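Putative agmatinase (Clostridium difficile, PDB 3LHL) probably hydrolyses agmatine to putrescine and urea, as a manganese-dependent member of the arginase family. Local coordinates at residues Pro103-Val108 and Ile115-Phe120; Ala107-Tyr112 and Asp146-Asn151. One frame throughout, in Å; residues are numbered along the deposited sequence.

Contacts 1 and 2 lie side by side, their centres about 7 Å apart, and both use helix 101-111 and share A107 and V108. Along the chain this helix comes first, then strand 115-120, then helix 140-148, which leads on to strand 153-158. Contact 1 packs the helix on the parallel sheet of the arginase fold; contact 2 joins the end of that helix to the end of the next one. They adjoin through F105 CZ, 3.5 Å from V148 CG1, and I115 CG2, 3.8 Å from H109 CD2. Contact 1 is buried, and its strand runs directly into the manganese ligands D121, H123 and D125; contact 2 lies at the surface, away from the metal site.

Contact 1. Residues Pro103-Val108 and Ile115-Phe120; sequences PAFKAV and IYVIHF
The backbone bond from A107 N to P103 O (3.0 Å) holds the helical turn from which F105 and V108 reach I115 and V117 on strand 115-120. The contact itself is wholly apolar. F105 has CG anti to its backbone N (chi1 172°), which extends the ring out from the helix to the strand, where its far atoms CE1 and CZ rest against the CG2 methyls of V117 and I115. CE1 is 3.6 Å from V117 CG2 and 3.8 Å from I115 CG2, with both methyls oblique to the ring. A long, bulky apolar side chain suits the gap between the axes of these short segments, 10.9 Å at closest approach and nearly antiparallel, at 154°. I115 divides its work: CG2 meets the phenyl ring, while the extended CG1-CD1 arm carries CD1 to within 3.8 Å of V108 CG1, the two side chains crossing at about a right angle. Beta-branched I115 and V117 suit an extended strand and alternate with Y116, which points away from the helix. This helix follows strand 90-95 in a beta-alpha-beta crossover; helix 140-148 flanks it through I144 on F105, helix 70-86 packs on P103 and A107, and Y198 of strand 196-202 touches both A104 and I115.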
# COMPACT_ATOMS: atom_id res chain seq x y z
N PRO A 103 0.92 1.18 11.83
CA PRO A 103 -0.24 1.37 12.71
C PRO A 103 -1.55 0.95 12.06
O PRO A 103 -2.45 0.43 12.73
CB PRO A 103 -0.20 2.87 13.03
CG PRO A 103 0.49 3.46 11.84
CD PRO A 103 1.59 2.46 11.57
N ALA A 104 -1.66 1.17 10.76
CA ALA A 104 -2.87 0.82 10.02
C ALA A 104 -3.05 -0.69 10.08
O ALA A 104 -4.14 -1.19 10.37
CB ALA A 104 -2.76 1.28 8.57
N PHE A 105 -1.97 -1.41 9.80
CA PHE A 105 -2.00 -2.86 9.82
C PHE A 105 -2.39 -3.33 11.21
O PHE A 105 -3.22 -4.23 11.35
CB PHE A 105 -0.64 -3.45 9.46
CG PHE A 105 -0.57 -4.93 9.66
CD1 PHE A 105 -1.26 -5.78 8.80
CD2 PHE A 105 0.09 -5.47 10.75
CE1 PHE A 105 -1.30 -7.16 9.04
CE2 PHE A 105 0.07 -6.84 11.00
CZ PHE A 105 -0.63 -7.68 10.15
N LYS A 106 -1.80 -2.73 12.23
CA LYS A 106 -2.10 -3.13 13.59
C LYS A 106 -3.59 -3.02 13.89
O LYS A 106 -4.19 -3.95 14.44
CB LYS A 106 -1.31 -2.28 14.60
CG LYS A 106 0.15 -2.71 14.71
CD LYS A 106 0.92 -1.85 15.70
CE LYS A 106 2.37 -2.29 15.80
NZ LYS A 106 3.15 -1.48 16.77
N ALA A 107 -4.20 -1.90 13.51
CA ALA A 107 -5.62 -1.69 13.74
C ALA A 107 -6.43 -2.80 13.06
O ALA A 107 -7.45 -3.25 13.59
CB ALA A 107 -6.05 -0.32 13.22
N VAL A 108 -5.99 -3.23 11.88
CA VAL A 108 -6.68 -4.28 11.15
C VAL A 108 -6.42 -5.63 11.81
O VAL A 108 -7.34 -6.43 12.00
CB VAL A 108 -6.22 -4.34 9.67
CG1 VAL A 108 -6.95 -5.46 8.95
CG2 VAL A 108 -6.49 -3.00 8.98
N ILE A 115 -4.52 -12.98 9.66
CA ILE A 115 -4.50 -12.25 8.40
C ILE A 115 -3.20 -12.43 7.63
O ILE A 115 -2.15 -12.68 8.21
CB ILE A 115 -4.76 -10.74 8.65
CG1 ILE A 115 -4.87 -10.00 7.32
CG2 ILE A 115 -3.63 -10.16 9.49
CD1 ILE A 115 -5.27 -8.54 7.46
N TYR A 116 -3.28 -12.31 6.31
CA TYR A 116 -2.12 -12.43 5.43
C TYR A 116 -1.79 -11.06 4.85
O TYR A 116 -2.67 -10.23 4.64
CB TYR A 116 -2.42 -13.43 4.32
CG TYR A 116 -2.62 -14.83 4.84
CD1 TYR A 116 -1.53 -15.69 5.04
CD2 TYR A 116 -3.89 -15.28 5.21
CE1 TYR A 116 -1.70 -16.96 5.58
CE2 TYR A 116 -4.07 -16.55 5.76
CZ TYR A 116 -2.97 -17.38 5.95
OH TYR A 116 -3.14 -18.63 6.51
N VAL A 117 -0.51 -10.84 4.58
CA VAL A 117 -0.05 -9.58 4.04
C VAL A 117 0.52 -9.70 2.62
O VAL A 117 1.43 -10.50 2.38
CB VAL A 117 1.06 -8.96 4.94
CG1 VAL A 117 1.55 -7.65 4.34
CG2 VAL A 117 0.53 -8.75 6.35
N ILE A 118 -0.02 -8.92 1.70
CA ILE A 118 0.48 -8.91 0.33
C ILE A 118 1.25 -7.60 0.21
O ILE A 118 0.71 -6.51 0.44
CB ILE A 118 -0.68 -8.98 -0.69
CG1 ILE A 118 -1.29 -10.39 -0.65
CG2 ILE A 118 -0.18 -8.66 -2.10
CD1 ILE A 118 -2.41 -10.64 -1.65
N HIS A 119 2.53 -7.72 -0.13
CA HIS A 119 3.45 -6.59 -0.20
C HIS A 119 4.12 -6.36 -1.56
O HIS A 119 4.87 -7.21 -2.04
CB HIS A 119 4.50 -6.79 0.90
CG HIS A 119 5.62 -5.81 0.89
ND1 HIS A 119 5.43 -4.44 0.97
CD2 HIS A 119 6.97 -5.99 0.90
CE1 HIS A 119 6.60 -3.83 1.03
NE2 HIS A 119 7.55 -4.75 0.99
N PHE A 120 3.84 -5.22 -2.18
CA PHE A 120 4.44 -4.85 -3.46
C PHE A 120 5.45 -3.74 -3.16
O PHE A 120 5.12 -2.75 -2.50
CB PHE A 120 3.37 -4.35 -4.44
CG PHE A 120 2.57 -5.46 -5.07
CD1 PHE A 120 3.06 -6.14 -6.18
CD2 PHE A 120 1.35 -5.85 -4.53
CE1 PHE A 120 2.34 -7.20 -6.75
CE2 PHE A 120 0.62 -6.91 -5.09
CZ PHE A 120 1.11 -7.58 -6.20

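Contact 2. Residues Ala107-Tyr112 and Asp146-Asn151; sequences AVHEKY and DIVGDN
H109 and I147 bring together the C-terminal parts of two helices, 101-111 and 140-148, that serve as connections between parallel strands in the alpha/beta fold of the arginase family. Earlier on the first segment, A107 is small enough to let Y78 and T81 of helix 70-86 come close. V108, buried against V242 and Y198 of the sheet, offers a carbonyl that receives two backbone donors, K111 N at 3.1 Å and Y112 N at 3.0 Å. H109 follows; a chi1 near 180° swings its imidazole away from the backbone N and out toward helix 140-148. I147 CG2 lies over one face of this ring, 3.8 Å from the centroid and 23° off the normal, a CH-pi contact set toward the rim near ND1 and CE1. A flat ring suits the place, since it can receive a methyl on its face. V148 CG1 adds a looser touch at 4.3 Å from H109 CD2, just before G149, whose positive phi, combined with a psi of -168°, would jam a CB against the carbonyl O of V148 and so calls for glycine. Next on the first segment, E110 OE2 is hydrogen-bonded to Y78 OH. K111, its chain fully extended, lays CG over the centre of the Y112 ring, and its NZ donates to Y112 OH at 3.1 Å.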
# COMPACT_ATOMS: atom_id res chain seq x y z
N ALA A 107 -4.20 -1.90 13.51
CA ALA A 107 -5.62 -1.69 13.74
C ALA A 107 -6.43 -2.80 13.06
O ALA A 107 -7.45 -3.25 13.59
CB ALA A 107 -6.05 -0.32 13.22
N VAL A 108 -5.99 -3.23 11.88
CA VAL A 108 -6.68 -4.28 11.15
C VAL A 108 -6.42 -5.63 11.81
O VAL A 108 -7.34 -6.43 12.00
CB VAL A 108 -6.22 -4.34 9.67
CG1 VAL A 108 -6.95 -5.46 8.95
CG2 VAL A 108 -6.49 -3.00 8.98
N HIS A 109 -5.16 -5.88 12.16
CA HIS A 109 -4.78 -7.14 12.79
C HIS A 109 -5.49 -7.35 14.12
O HIS A 109 -5.73 -8.49 14.52
CB HIS A 109 -3.25 -7.18 12.98
CG HIS A 109 -2.76 -8.44 13.62
ND1 HIS A 109 -2.36 -8.50 14.94
CD2 HIS A 109 -2.65 -9.70 13.14
CE1 HIS A 109 -2.03 -9.74 15.24
NE2 HIS A 109 -2.19 -10.49 14.16
N GLU A 110 -5.83 -6.27 14.80
CA GLU A 110 -6.53 -6.34 16.09
C GLU A 110 -7.80 -7.17 15.96
O GLU A 110 -8.15 -7.93 16.86
CB GLU A 110 -6.89 -4.94 16.60
CG GLU A 110 -5.70 -4.04 16.88
CD GLU A 110 -4.80 -4.59 17.98
OE1 GLU A 110 -4.40 -5.77 17.89
OE2 GLU A 110 -4.49 -3.84 18.93
N LYS A 111 -8.51 -7.00 14.84
CA LYS A 111 -9.74 -7.73 14.62
C LYS A 111 -9.51 -9.05 13.87
O LYS A 111 -10.09 -10.07 14.21
CB LYS A 111 -10.73 -6.87 13.84
CG LYS A 111 -11.99 -7.62 13.43
CD LYS A 111 -12.86 -6.80 12.50
CE LYS A 111 -14.03 -7.64 11.99
NZ LYS A 111 -14.87 -6.85 11.05
N TYR A 112 -8.66 -9.00 12.85
CA TYR A 112 -8.36 -10.18 12.04
C TYR A 112 -7.01 -10.78 12.42
O TYR A 112 -6.01 -10.59 11.72
CB TYR A 112 -8.36 -9.78 10.56
CG TYR A 112 -9.69 -9.27 10.06
CD1 TYR A 112 -10.73 -10.16 9.78
CD2 TYR A 112 -9.91 -7.91 9.84
CE1 TYR A 112 -11.95 -9.71 9.28
CE2 TYR A 112 -11.13 -7.45 9.34
CZ TYR A 112 -12.15 -8.35 9.06
OH TYR A 112 -13.35 -7.92 8.52
N ASP A 146 7.29 -9.09 12.97
CA ASP A 146 7.36 -9.29 14.41
C ASP A 146 5.96 -9.54 14.96
O ASP A 146 5.80 -10.11 16.04
CB ASP A 146 7.95 -8.06 15.12
CG ASP A 146 9.45 -7.96 14.97
OD1 ASP A 146 10.11 -9.01 14.81
OD2 ASP A 146 9.98 -6.84 15.02
N ILE A 147 4.95 -9.13 14.22
CA ILE A 147 3.57 -9.31 14.66
C ILE A 147 2.93 -10.61 14.17
O ILE A 147 2.26 -11.30 14.93
CB ILE A 147 2.68 -8.13 14.22
CG1 ILE A 147 3.19 -6.83 14.84
CG2 ILE A 147 1.24 -8.38 14.64
CD1 ILE A 147 2.44 -5.60 14.38
N VAL A 148 3.13 -10.95 12.89
CA VAL A 148 2.52 -12.15 12.32
C VAL A 148 3.41 -13.38 12.21
O VAL A 148 2.90 -14.51 12.16
CB VAL A 148 1.94 -11.86 10.92
CG1 VAL A 148 0.90 -10.75 11.00
CG2 VAL A 148 3.07 -11.48 9.96
N GLY A 149 4.72 -13.18 12.14
CA GLY A 149 5.61 -14.32 12.03
C GLY A 149 5.67 -14.89 10.62
O GLY A 149 5.16 -14.27 9.68
N ASP A 150 6.27 -16.06 10.49
CA ASP A 150 6.44 -16.71 9.19
C ASP A 150 5.16 -17.18 8.50
O ASP A 150 4.11 -17.36 9.12
CB ASP A 150 7.38 -17.91 9.31
CG ASP A 150 8.71 -17.56 9.97
OD1 ASP A 150 9.19 -16.41 9.82
OD2 ASP A 150 9.28 -18.45 10.63
N ASN A 151 5.28 -17.39 7.19
CA ASN A 151 4.18 -17.88 6.36
C ASN A 151 2.95 -17.00 6.33
O ASN A 151 1.84 -17.49 6.17
CB ASN A 151 3.81 -19.29 6.82
CG ASN A 151 5.00 -20.24 6.79
OD1 ASN A 151 5.23 -20.98 7.75
ND2 ASN A 151 5.75 -20.21 5.70